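PDB 6BJ5: serine proteinase inhibitor 1 from Myxoma virus, which inhibits serine proteases as a poxviral member of the serpin family and is important for virulence. Local coordinates for residues A[232-235]-A[236-239]. Sequence-based numbering, arbitrary orientation.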
loop_
_atom_site.group_PDB
_atom_site.type_symbol
_atom_site.label_atom_id
_atom_site.label_comp_id
_atom_site.label_asym_id
_atom_site.label_seq_id
_atom_site.Cartn_x
_atom_site.Cartn_y
_atom_site.Cartn_z
ATOM N N VAL A 232 -7.579 14.413 -0.723
ATOM C CA VAL A 232 -6.121 14.531 -0.699
ATOM C C VAL A 232 -5.659 15.754 -1.478
ATOM O O VAL A 232 -4.784 16.499 -1.024
ATOM C CB VAL A 232 -5.458 13.245 -1.219
ATOM C CG1 VAL A 232 -3.973 13.467 -1.373
ATOM C CG2 VAL A 232 -5.729 12.096 -0.258
ATOM N N ARG A 233 -6.205 15.969 -2.678
ATOM C CA ARG A 233 -5.790 17.144 -3.440
ATOM C C ARG A 233 -6.231 18.423 -2.735
ATOM O O ARG A 233 -5.516 19.432 -2.760
ATOM C CB ARG A 233 -6.342 17.084 -4.862
ATOM C CG ARG A 233 -5.781 15.948 -5.747
ATOM C CD ARG A 233 -6.286 16.126 -7.171
ATOM N NE ARG A 233 -7.733 16.312 -7.115
ATOM C CZ ARG A 233 -8.633 15.358 -7.326
ATOM N NH1 ARG A 233 -8.242 14.126 -7.636
ATOM N NH2 ARG A 233 -9.930 15.644 -7.222
ATOM N N PHE A 234 -7.402 18.383 -2.088
ATOM C CA PHE A 234 -7.851 19.486 -1.241
ATOM C C PHE A 234 -6.814 19.802 -0.175
ATOM O O PHE A 234 -6.384 20.955 -0.034
ATOM C CB PHE A 234 -9.184 19.101 -0.601
ATOM C CG PHE A 234 -9.727 20.104 0.383
ATOM C CD1 PHE A 234 -10.697 19.714 1.295
ATOM C CD2 PHE A 234 -9.308 21.423 0.393
ATOM C CE1 PHE A 234 -11.222 20.607 2.204
ATOM C CE2 PHE A 234 -9.825 22.311 1.308
ATOM C CZ PHE A 234 -10.785 21.904 2.208
ATOM N N TRP A 235 -6.388 18.775 0.572
ATOM C CA TRP A 235 -5.301 18.939 1.530
ATOM C C TRP A 235 -4.109 19.619 0.885
ATOM O O TRP A 235 -3.567 20.578 1.434
ATOM C CB TRP A 235 -4.877 17.586 2.107
ATOM C CG TRP A 235 -5.872 16.960 3.016
ATOM C CD1 TRP A 235 -6.916 17.579 3.641
ATOM C CD2 TRP A 235 -5.938 15.578 3.387
ATOM N NE1 TRP A 235 -7.617 16.672 4.389
ATOM C CE2 TRP A 235 -7.041 15.434 4.252
ATOM C CE3 TRP A 235 -5.164 14.450 3.082
ATOM C CZ2 TRP A 235 -7.397 14.198 4.824
ATOM C CZ3 TRP A 235 -5.527 13.207 3.644
ATOM C CH2 TRP A 235 -6.633 13.097 4.502
ATOM N N ILE A 236 -3.685 19.142 -0.291
ATOM C CA ILE A 236 -2.458 19.692 -0.857
ATOM C C ILE A 236 -2.640 21.153 -1.245
ATOM O O ILE A 236 -1.698 21.951 -1.138
ATOM C CB ILE A 236 -1.975 18.834 -2.035
ATOM C CG1 ILE A 236 -1.505 17.474 -1.506
ATOM C CG2 ILE A 236 -0.851 19.566 -2.796
ATOM C CD1 ILE A 236 -1.205 16.449 -2.562
ATOM N N ARG A 237 -3.842 21.536 -1.688
ATOM C CA ARG A 237 -4.041 22.917 -2.105
ATOM C C ARG A 237 -4.117 23.839 -0.898
ATOM O O ARG A 237 -3.600 24.958 -0.935
ATOM C CB ARG A 237 -5.306 23.071 -2.962
ATOM C CG ARG A 237 -5.305 22.317 -4.296
ATOM C CD ARG A 237 -6.563 22.576 -5.146
ATOM N NE ARG A 237 -7.802 22.542 -4.377
ATOM C CZ ARG A 237 -8.721 21.585 -4.476
ATOM N NH1 ARG A 237 -8.534 20.560 -5.300
ATOM N NH2 ARG A 237 -9.818 21.646 -3.732
ATOM N N ASN A 238 -4.756 23.393 0.179
ATOM C CA ASN A 238 -5.044 24.261 1.312
ATOM C C ASN A 238 -4.016 24.203 2.440
ATOM O O ASN A 238 -4.177 24.929 3.427
ATOM C CB ASN A 238 -6.436 23.966 1.866
ATOM C CG ASN A 238 -7.531 24.491 0.971
ATOM O OD1 ASN A 238 -7.412 24.483 -0.256
ATOM N ND2 ASN A 238 -8.581 25.023 1.587
ATOM N N MET A 239 -2.989 23.362 2.353
ATOM C CA MET A 239 -1.913 23.442 3.331
ATOM C C MET A 239 -1.042 24.635 2.987
ATOM O O MET A 239 -0.783 24.910 1.813
ATOM C CB MET A 239 -1.062 22.170 3.368
ATOM C CG MET A 239 -1.784 20.925 3.841
ATOM S SD MET A 239 -0.649 19.528 3.877
ATOM C CE MET A 239 -0.174 19.365 2.157
#
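The C-terminal turns of helix 229-238 bring Phe-234 against Asn-238 and run out at Met-239, the first residue to depart from helical backbone angles. Four i to i+4 backbone bonds define this end: Ile-236 N to Val-232 O, Arg-237 N to Arg-233 O, Asn-238 N to Phe-234 O and Met-239 N to Trp-235 O. Met-239 N to Trp-235 O spans 3.0 Å with an N-H...O angle of 135°, and Trp-235 O also takes a weak 3.3 Å bond from Asn-238 N, so two successive amides converge on one carbonyl where the helix ends.

On one flank the Asn-238 amide stands at the rim of the Phe-234 ring: Asn-238 ND2 approaches Phe-234 CE2 to 3.0 Å near the ring plane, and OD1 lies in that plane; ring and amide are 84° apart, almost perpendicular. With CG anti to its own backbone N (chi1 176°), the Phe-234 ring swings along the helix toward the later turn and so meets the amide. Arg-237 doubles back, its chain bent at its third torsion, so that one guanidinium face lies over the backbone of the preceding turn; NH2 comes within 3.8 Å of Phe-234 CA. Arg-237 CG lies 3.3 Å from Arg-233 O. Val-232 CG1 and Ile-236 CD1 make an apolar contact at 4.2 Å.

Trp-235 and Met-239 face the protein interior, both packing on Val-200 of strand 198-204, while Val-215 and Leu-213 of strand 210-217 meet Trp-235 and Met-239 respectively. A hydrogen bond from Trp-235 NE1 to Tyr-198 OH satisfies the buried indole. This helix end thus packs on strands 188-191, 198-204 and 210-217, part of serpin sheet B, as the second of two short helices following strand 210-217; Leu-19 and Tyr-21 of a neighbouring subunit pack on Trp-235 and Ile-236.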